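Side-chain contacts in intracellular serine protease (Bacillus licheniformis, PDB 4ZOQ), which is a class II lanthipeptide protease of the subtilisin-like S8 family, probably a serine endopeptidase, that cleaves peptide bonds in a sequence-specific manner: residues A27-S32 against F223-G228; S140-D145 against K149-A154; L288-Y293 against R299-K304. All coordinates share one frame; numbering follows the deposited sequence.

Contact 1: residues A27-S32 against F223-G228; sequences AKQTDS and FTAPGG
Gln29, in the last turn of helix 24-30, stands opposite Pro226 at the end of strand 221-226, their CA atoms 8.6 Å apart. In this subtilisin-like fold the strand is an outermost member of the mixed, largely parallel central sheet, and the contact shows how a helix from near the N-terminus is fitted to that border. The helix stops in a Schellman motif: Asp31 takes a positive phi of 54°, and Ser32 N bonds back to Ala27 O at 2.7 Å.

One side chain spans the distance. Gln29 is bent at its second torsion (chi2 -80°), which swings the amide across to the strand, where it comes obliquely upon the prolyl ring. Its NE2 lies 3.7 Å from Pro226 CD and 4.1 Å from Ala225 CB, van der Waals contacts made by a polar atom in a buried setting. The amide finds its hydrogen bonds beyond the two segments: OE1 is paired with Ala333 N, and NE2 with helix 275-297, which also packs on Ala225 through Ala278 and Val282. Both ends are thus satisfied and the amide's rotation is fixed. In that helix the Gln281 carboxamide serves both segments: its NE2 bonds to Pro226 O and its OE1 accepts from Gln29 NE2.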
loop_
_atom_site.group_PDB
_atom_site.type_symbol
_atom_site.label_atom_id
_atom_site.label_comp_id
_atom_site.label_asym_id
_atom_site.label_seq_id
_atom_site.Cartn_x
_atom_site.Cartn_y
_atom_site.Cartn_z
ATOM N N ALA B 27 -8.147 16.153 9.460
ATOM C CA ALA B 27 -8.523 17.566 9.387
ATOM C C ALA B 27 -7.469 18.347 8.600
ATOM O O ALA B 27 -7.808 19.234 7.822
ATOM C CB ALA B 27 -8.708 18.164 10.778
ATOM N N LYS B 28 -6.197 18.003 8.797
ATOM C CA LYS B 28 -5.128 18.647 8.044
ATOM C C LYS B 28 -5.250 18.357 6.546
ATOM O O LYS B 28 -5.298 19.266 5.730
ATOM C CB LYS B 28 -3.770 18.198 8.575
ATOM C CG LYS B 28 -2.625 18.911 7.946
ATOM C CD LYS B 28 -1.265 18.497 8.505
ATOM C CE LYS B 28 -0.180 19.469 7.990
ATOM N NZ LYS B 28 -0.010 20.665 8.872
ATOM N N GLN B 29 -5.387 17.082 6.208
ATOM C CA GLN B 29 -5.498 16.643 4.828
ATOM C C GLN B 29 -6.677 17.279 4.059
ATOM O O GLN B 29 -6.511 17.759 2.925
ATOM C CB GLN B 29 -5.628 15.122 4.804
ATOM C CG GLN B 29 -4.335 14.333 5.037
ATOM C CD GLN B 29 -3.464 14.242 3.774
ATOM O OE1 GLN B 29 -3.685 14.965 2.792
ATOM N NE2 GLN B 29 -2.517 13.306 3.772
ATOM N N THR B 30 -7.847 17.309 4.703
ATOM C CA THR B 30 -9.111 17.667 4.063
ATOM C C THR B 30 -9.559 19.112 4.337
ATOM O O THR B 30 -10.699 19.470 4.019
ATOM C CB THR B 30 -10.259 16.725 4.526
ATOM O OG1 THR B 30 -10.431 16.857 5.943
ATOM C CG2 THR B 30 -9.957 15.264 4.187
ATOM N N ASP B 31 -8.674 19.915 4.930
ATOM C CA ASP B 31 -8.974 21.281 5.346
ATOM C C ASP B 31 -10.233 21.295 6.246
ATOM O O ASP B 31 -11.266 21.890 5.896
ATOM C CB ASP B 31 -9.157 22.219 4.143
ATOM C CG ASP B 31 -9.202 23.703 4.554
ATOM O OD1 ASP B 31 -8.812 24.026 5.707
ATOM O OD2 ASP B 31 -9.605 24.547 3.720
ATOM N N SER B 32 -10.142 20.605 7.383
ATOM C CA SER B 32 -11.280 20.422 8.290
ATOM C C SER B 32 -12.502 19.872 7.560
ATOM O O SER B 32 -13.602 20.368 7.745
ATOM C CB SER B 32 -11.618 21.729 9.005
ATOM O OG SER B 32 -10.542 22.095 9.857
ATOM N N PHE B 223 7.016 11.128 -1.476
ATOM C CA PHE B 223 6.086 11.922 -0.715
ATOM C C PHE B 223 6.091 11.496 0.735
ATOM O O PHE B 223 6.594 10.450 1.115
ATOM C CB PHE B 223 4.664 11.805 -1.226
ATOM C CG PHE B 223 4.466 12.268 -2.619
ATOM C CD1 PHE B 223 4.437 13.623 -2.917
ATOM C CD2 PHE B 223 4.238 11.340 -3.639
ATOM C CE1 PHE B 223 4.222 14.046 -4.199
ATOM C CE2 PHE B 223 4.017 11.755 -4.923
ATOM C CZ PHE B 223 4.012 13.115 -5.217
ATOM N N THR B 224 5.433 12.325 1.510
ATOM C CA THR B 224 5.243 12.116 2.908
ATOM C C THR B 224 3.763 12.336 3.252
ATOM O O THR B 224 3.028 13.003 2.503
ATOM C CB THR B 224 6.246 13.063 3.632
ATOM O OG1 THR B 224 7.350 12.299 4.141
ATOM C CG2 THR B 224 5.636 13.842 4.675
ATOM N N ALA B 225 3.294 11.716 4.331
ATOM C CA ALA B 225 1.946 11.996 4.825
ATOM C C ALA B 225 1.920 11.829 6.353
ATOM O O ALA B 225 2.784 11.153 6.922
ATOM C CB ALA B 225 0.912 11.101 4.145
ATOM N N PRO B 226 0.959 12.489 7.022
ATOM C CA PRO B 226 0.970 12.405 8.491
ATOM C C PRO B 226 0.602 11.023 9.065
ATOM O O PRO B 226 -0.568 10.658 9.173
ATOM C CB PRO B 226 -0.065 13.469 8.903
ATOM C CG PRO B 226 -0.904 13.720 7.694
ATOM C CD PRO B 226 0.006 13.505 6.527
ATOM N N GLY B 227 1.626 10.263 9.421
ATOM C CA GLY B 227 1.454 8.966 10.049
ATOM C C GLY B 227 1.785 8.955 11.545
ATOM O O GLY B 227 1.746 7.898 12.165
ATOM N N GLY B 228 2.227 10.086 12.107
ATOM C CA GLY B 228 2.321 10.200 13.549
ATOM C C GLY B 228 3.400 9.365 14.197
ATOM O O GLY B 228 4.187 8.695 13.518
#

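Contact 2: residues S140-D145 against K149-A154; sequences SYTSLD and KVLMKA
The flat groups that Lys149 meets are two backbone peptide units, those of Leu144 and Asp145, and it meets them at their carbonyl oxygens. Asp145 O accepts the Lys149 N-H at 2.9 Å, and the side chain of the same lysine then passes along both oxygens. Its CG lies 3.1 Å from Asp145 O and its CE 3.3 Å from Leu144 O. With CG anti to the carbonyl carbon (chi1 -53°) and the chain extended from there, the aliphatic part of Lys149 follows the turn.

Strand 140-143, paired antiparallel with 189-192, passes through an inverse gamma turn centred on Leu144 into helix 146-164, a tight strand-to-helix connection within the subtilase fold. Asp145 is the N-cap of that helix, its OD1 bonded to Gly148 N. The Asp145 O bond to Lys149 N thus opens the helical ladder.

Apolar branches fill the angle between strand and helix. Leu144 CD2 reaches Met152 SD at 3.9 Å, and Val190 touches both residues. Farther along, Leu151 CD2 rests against the forked end of Thr142, 4.0 Å from OG1 and 4.1 Å from CG2. On another side of the helix, Val150 packs on Ile89 of the other chain of the assembly and Ala154 on Phe63 of that chain, perhaps the prodomain, which in subtilisins packs on surface helices.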
loop_
_atom_site.group_PDB
_atom_site.type_symbol
_atom_site.label_atom_id
_atom_site.label_comp_id
_atom_site.label_asym_id
_atom_site.label_seq_id
_atom_site.Cartn_x
_atom_site.Cartn_y
_atom_site.Cartn_z
ATOM N N SER B 140 9.344 -5.902 1.994
ATOM C CA SER B 140 10.326 -6.824 2.511
ATOM C C SER B 140 11.688 -6.190 2.310
ATOM O O SER B 140 11.870 -5.402 1.371
ATOM C CB SER B 140 10.242 -8.175 1.804
ATOM O OG SER B 140 10.683 -8.060 0.457
ATOM N N TYR B 141 12.631 -6.514 3.195
ATOM C CA TYR B 141 14.028 -6.094 3.009
ATOM C C TYR B 141 14.798 -7.243 2.384
ATOM O O TYR B 141 15.052 -8.267 3.021
ATOM C CB TYR B 141 14.649 -5.656 4.318
ATOM C CG TYR B 141 13.954 -4.456 4.911
ATOM C CD1 TYR B 141 12.780 -4.614 5.640
ATOM C CD2 TYR B 141 14.457 -3.162 4.735
ATOM C CE1 TYR B 141 12.125 -3.535 6.189
ATOM C CE2 TYR B 141 13.809 -2.062 5.290
ATOM C CZ TYR B 141 12.639 -2.256 6.024
ATOM O OH TYR B 141 11.958 -1.188 6.596
ATOM N N THR B 142 15.145 -7.058 1.117
ATOM C CA THR B 142 15.652 -8.134 0.289
ATOM C C THR B 142 17.126 -7.976 -0.040
ATOM O O THR B 142 17.535 -6.945 -0.594
ATOM C CB THR B 142 14.854 -8.193 -1.055
ATOM O OG1 THR B 142 13.472 -8.459 -0.800
ATOM C CG2 THR B 142 15.428 -9.231 -2.011
ATOM N N SER B 143 17.909 -9.016 0.249
ATOM C CA SER B 143 19.314 -9.030 -0.143
ATOM C C SER B 143 19.409 -9.223 -1.638
ATOM O O SER B 143 18.771 -10.115 -2.202
ATOM C CB SER B 143 20.089 -10.125 0.589
ATOM O OG SER B 143 19.952 -9.994 2.001
ATOM N N LEU B 144 20.208 -8.385 -2.281
ATOM C CA LEU B 144 20.357 -8.470 -3.715
ATOM C C LEU B 144 21.501 -9.425 -4.092
ATOM O O LEU B 144 22.416 -9.059 -4.821
ATOM C CB LEU B 144 20.590 -7.083 -4.300
ATOM C CG LEU B 144 19.365 -6.175 -4.276
ATOM C CD1 LEU B 144 19.676 -4.810 -4.877
ATOM C CD2 LEU B 144 18.217 -6.833 -5.005
ATOM N N ASP B 145 21.461 -10.647 -3.569
ATOM C CA ASP B 145 22.284 -11.709 -4.131
ATOM C C ASP B 145 21.611 -12.188 -5.422
ATOM O O ASP B 145 20.676 -11.544 -5.900
ATOM C CB ASP B 145 22.492 -12.860 -3.144
ATOM C CG ASP B 145 21.201 -13.454 -2.650
ATOM O OD1 ASP B 145 20.138 -13.228 -3.272
ATOM O OD2 ASP B 145 21.254 -14.187 -1.644
ATOM N N LYS B 149 18.146 -10.541 -6.843
ATOM C CA LYS B 149 17.987 -9.761 -8.055
ATOM C C LYS B 149 16.888 -10.293 -8.963
ATOM O O LYS B 149 16.240 -9.519 -9.676
ATOM C CB LYS B 149 19.295 -9.712 -8.818
ATOM C CG LYS B 149 20.449 -9.257 -7.978
ATOM C CD LYS B 149 21.639 -8.957 -8.859
ATOM C CE LYS B 149 22.861 -8.624 -8.033
ATOM N NZ LYS B 149 24.089 -8.612 -8.892
ATOM N N VAL B 150 16.653 -11.599 -8.918
ATOM C CA VAL B 150 15.605 -12.198 -9.731
ATOM C C VAL B 150 14.239 -11.782 -9.187
ATOM O O VAL B 150 13.338 -11.415 -9.950
ATOM C CB VAL B 150 15.721 -13.740 -9.771
ATOM C CG1 VAL B 150 14.454 -14.341 -10.341
ATOM C CG2 VAL B 150 16.911 -14.144 -10.637
ATOM N N LEU B 151 14.100 -11.833 -7.864
ATOM C CA LEU B 151 12.880 -11.370 -7.201
ATOM C C LEU B 151 12.594 -9.903 -7.547
ATOM O O LEU B 151 11.444 -9.531 -7.808
ATOM C CB LEU B 151 12.983 -11.545 -5.681
ATOM C CG LEU B 151 11.717 -11.269 -4.870
ATOM C CD1 LEU B 151 10.694 -12.332 -5.127
ATOM C CD2 LEU B 151 12.020 -11.164 -3.368
ATOM N N MET B 152 13.635 -9.076 -7.543
ATOM C CA MET B 152 13.470 -7.670 -7.861
ATOM C C MET B 152 13.080 -7.487 -9.310
ATOM O O MET B 152 12.264 -6.623 -9.647
ATOM C CB MET B 152 14.741 -6.880 -7.533
ATOM C CG MET B 152 14.652 -5.389 -7.859
ATOM S SD MET B 152 15.882 -4.430 -6.934
ATOM C CE MET B 152 15.608 -2.759 -7.545
ATOM N N LYS B 153 13.686 -8.300 -10.167
ATOM C CA LYS B 153 13.425 -8.270 -11.601
ATOM C C LYS B 153 11.964 -8.604 -11.880
ATOM O O LYS B 153 11.304 -7.975 -12.723
ATOM C CB LYS B 153 14.342 -9.266 -12.309
ATOM C CG LYS B 153 14.176 -9.367 -13.809
ATOM C CD LYS B 153 15.210 -10.321 -14.361
ATOM C CE LYS B 153 15.221 -10.357 -15.875
ATOM N NZ LYS B 153 16.186 -11.406 -16.314
ATOM N N ALA B 154 11.468 -9.604 -11.161
ATOM C CA ALA B 154 10.080 -10.022 -11.272
ATOM C C ALA B 154 9.172 -8.908 -10.815
ATOM O O ALA B 154 8.157 -8.578 -11.445
ATOM C CB ALA B 154 9.831 -11.282 -10.424
#

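Contact 3: residues L288-Y293 against R299-K304; sequences LVISEY and RKPSAK
Apolar contact is led by Tyr293 and Pro301, where a proline lies flat over an aromatic face. Pro301 CB sits 3.6 Å from the centroid of the Tyr293 ring and 14° off its normal, a CH-pi interaction of nearly vertical approach. The closest atoms are Pro301 CB and Tyr293 CD1, at 3.5 Å, and Pro301 CD comes as near to the same CD1. Tyr293 CG is anti to the backbone N (chi1 -172°), which turns the ring out from the helix toward the returning chain. One turn earlier Ile290 CG1 adds a looser touch on Pro301 CG at 4.3 Å. The ring of His297 also meets that of Tyr293.

Helix 275-297 ends, a short connection follows, and helix 303-313 begins after its N-cap Ser302: two successive helices of the subtilase fold joined by a short linker. The Ser302 side chain caps a backbone N just downstream, and Gln305 OE1 accepts from Ser302 N.

Polar contact is made at the edge of the ring and at its hydroxyl. The carbonyl O of Arg299 lies in the ring plane at its edge. Arg299 NE reaches Tyr293 OH in a weak hydrogen bond of 3.4 Å; the hydroxyl lies in the guanidinium plane, whereas ring and guanidinium stand 79° apart. Gln305 NE2 is the stronger partner of that hydroxyl. Replacing Tyr293 by an alanine removes ring and hydroxyl together, and would probably open a gap over Pro301 and leave Gln305 NE2 and Arg299 NE without the hydroxyl they share.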
loop_
_atom_site.group_PDB
_atom_site.type_symbol
_atom_site.label_atom_id
_atom_site.label_comp_id
_atom_site.label_asym_id
_atom_site.label_seq_id
_atom_site.Cartn_x
_atom_site.Cartn_y
_atom_site.Cartn_z
ATOM N N LEU B 288 -8.970 10.817 -5.036
ATOM C CA LEU B 288 -9.747 12.055 -5.083
ATOM C C LEU B 288 -9.484 12.858 -6.365
ATOM O O LEU B 288 -10.423 13.374 -6.973
ATOM C CB LEU B 288 -9.470 12.928 -3.857
ATOM C CG LEU B 288 -10.193 12.579 -2.562
ATOM C CD1 LEU B 288 -9.984 13.719 -1.548
ATOM C CD2 LEU B 288 -11.689 12.343 -2.839
ATOM N N VAL B 289 -8.210 12.954 -6.765
ATOM C CA VAL B 289 -7.826 13.698 -7.961
ATOM C C VAL B 289 -8.419 13.031 -9.200
ATOM O O VAL B 289 -9.000 13.709 -10.053
ATOM C CB VAL B 289 -6.306 13.801 -8.098
ATOM C CG1 VAL B 289 -5.915 14.250 -9.509
ATOM C CG2 VAL B 289 -5.763 14.758 -7.061
ATOM N N ILE B 290 -8.309 11.706 -9.275
ATOM C CA ILE B 290 -8.890 10.988 -10.389
ATOM C C ILE B 290 -10.405 11.255 -10.456
ATOM O O ILE B 290 -10.937 11.550 -11.527
ATOM C CB ILE B 290 -8.614 9.463 -10.303
ATOM C CG1 ILE B 290 -7.131 9.171 -10.553
ATOM C CG2 ILE B 290 -9.467 8.705 -11.332
ATOM C CD1 ILE B 290 -6.663 7.827 -10.117
ATOM N N SER B 291 -11.084 11.204 -9.309
ATOM C CA SER B 291 -12.522 11.449 -9.265
ATOM C C SER B 291 -12.846 12.865 -9.774
ATOM O O SER B 291 -13.678 13.040 -10.669
ATOM C CB SER B 291 -13.039 11.268 -7.839
ATOM O OG SER B 291 -12.819 9.939 -7.384
ATOM N N GLU B 292 -12.143 13.876 -9.261
ATOM C CA GLU B 292 -12.428 15.219 -9.729
ATOM C C GLU B 292 -12.146 15.371 -11.232
ATOM O O GLU B 292 -12.950 15.941 -11.973
ATOM C CB GLU B 292 -11.626 16.256 -8.967
ATOM C CG GLU B 292 -11.872 17.636 -9.505
ATOM C CD GLU B 292 -11.780 18.699 -8.454
ATOM O OE1 GLU B 292 -12.216 18.446 -7.306
ATOM O OE2 GLU B 292 -11.276 19.792 -8.784
ATOM N N TYR B 293 -11.014 14.845 -11.679
ATOM C CA TYR B 293 -10.616 15.016 -13.073
ATOM C C TYR B 293 -11.633 14.365 -14.015
ATOM O O TYR B 293 -12.017 14.940 -15.033
ATOM C CB TYR B 293 -9.224 14.415 -13.304
ATOM C CG TYR B 293 -8.638 14.707 -14.663
ATOM C CD1 TYR B 293 -9.044 14.000 -15.798
ATOM C CD2 TYR B 293 -7.686 15.719 -14.817
ATOM C CE1 TYR B 293 -8.488 14.278 -17.061
ATOM C CE2 TYR B 293 -7.129 16.018 -16.065
ATOM C CZ TYR B 293 -7.532 15.294 -17.178
ATOM O OH TYR B 293 -6.990 15.598 -18.399
ATOM N N ARG B 299 -13.013 12.218 -19.088
ATOM C CA ARG B 299 -11.889 11.466 -19.620
ATOM C C ARG B 299 -11.069 10.978 -18.411
ATOM O O ARG B 299 -11.133 11.582 -17.355
ATOM C CB ARG B 299 -11.057 12.372 -20.570
ATOM C CG ARG B 299 -9.578 11.969 -20.725
ATOM C CD ARG B 299 -8.769 12.983 -21.582
ATOM N NE ARG B 299 -8.725 14.320 -20.984
ATOM C CZ ARG B 299 -9.524 15.306 -21.368
ATOM N NH1 ARG B 299 -10.404 15.084 -22.332
ATOM N NH2 ARG B 299 -9.453 16.496 -20.793
ATOM N N LYS B 300 -10.354 9.863 -18.523
ATOM C CA LYS B 300 -9.467 9.469 -17.427
ATOM C C LYS B 300 -8.124 10.180 -17.559
ATOM O O LYS B 300 -7.584 10.290 -18.658
ATOM C CB LYS B 300 -9.241 7.952 -17.384
ATOM C CG LYS B 300 -10.464 7.157 -16.993
ATOM C CD LYS B 300 -10.287 5.664 -17.239
ATOM C CE LYS B 300 -11.562 4.912 -16.845
ATOM N NZ LYS B 300 -11.383 3.445 -16.891
ATOM N N PRO B 301 -7.569 10.653 -16.439
ATOM C CA PRO B 301 -6.242 11.269 -16.508
ATOM C C PRO B 301 -5.151 10.182 -16.606
ATOM O O PRO B 301 -5.379 9.034 -16.229
ATOM C CB PRO B 301 -6.161 12.069 -15.201
ATOM C CG PRO B 301 -6.978 11.299 -14.249
ATOM C CD PRO B 301 -8.112 10.656 -15.070
ATOM N N SER B 302 -3.986 10.516 -17.147
ATOM C CA SER B 302 -2.875 9.571 -17.131
ATOM C C SER B 302 -2.309 9.498 -15.703
ATOM O O SER B 302 -2.581 10.396 -14.894
ATOM C CB SER B 302 -1.799 9.998 -18.103
ATOM O OG SER B 302 -1.159 11.165 -17.637
ATOM N N ALA B 303 -1.564 8.432 -15.393
ATOM C CA ALA B 303 -0.873 8.278 -14.107
ATOM C C ALA B 303 0.053 9.452 -13.871
ATOM O O ALA B 303 0.232 9.903 -12.742
ATOM C CB ALA B 303 -0.097 6.978 -14.061
ATOM N N LYS B 304 0.641 9.946 -14.957
ATOM C CA LYS B 304 1.557 11.076 -14.894
ATOM C C LYS B 304 0.821 12.349 -14.543
ATOM O O LYS B 304 1.304 13.160 -13.762
ATOM C CB LYS B 304 2.239 11.306 -16.251
ATOM C CG LYS B 304 3.568 10.643 -16.455
ATOM C CD LYS B 304 4.160 11.021 -17.826
ATOM C CE LYS B 304 5.380 10.157 -18.163
ATOM N NZ LYS B 304 5.710 10.128 -19.616
#

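In the fold
The three contacts range from a buried helix-strand junction to two at the surface. Helix 275-297, whose first turn holds the predicted charge-relay Ser276, relates contacts 1 and 3: its early turns adjoin strand 221-226, and its later ones form one arm of contact 3. The centres of these two contacts are 20 Å apart and their nearest atoms about 6 Å. Contact 1 is the buried one, with the side chain of Ala225 about 11 Å from that of Ser276. Contact 2, nested along the chain within the loop that contact 1 closes, lies across the chain's centre from it, centres 32 Å apart. Contacts 2 and 3, also 32 Å apart, are both at the surface, away from the predicted catalytic residues.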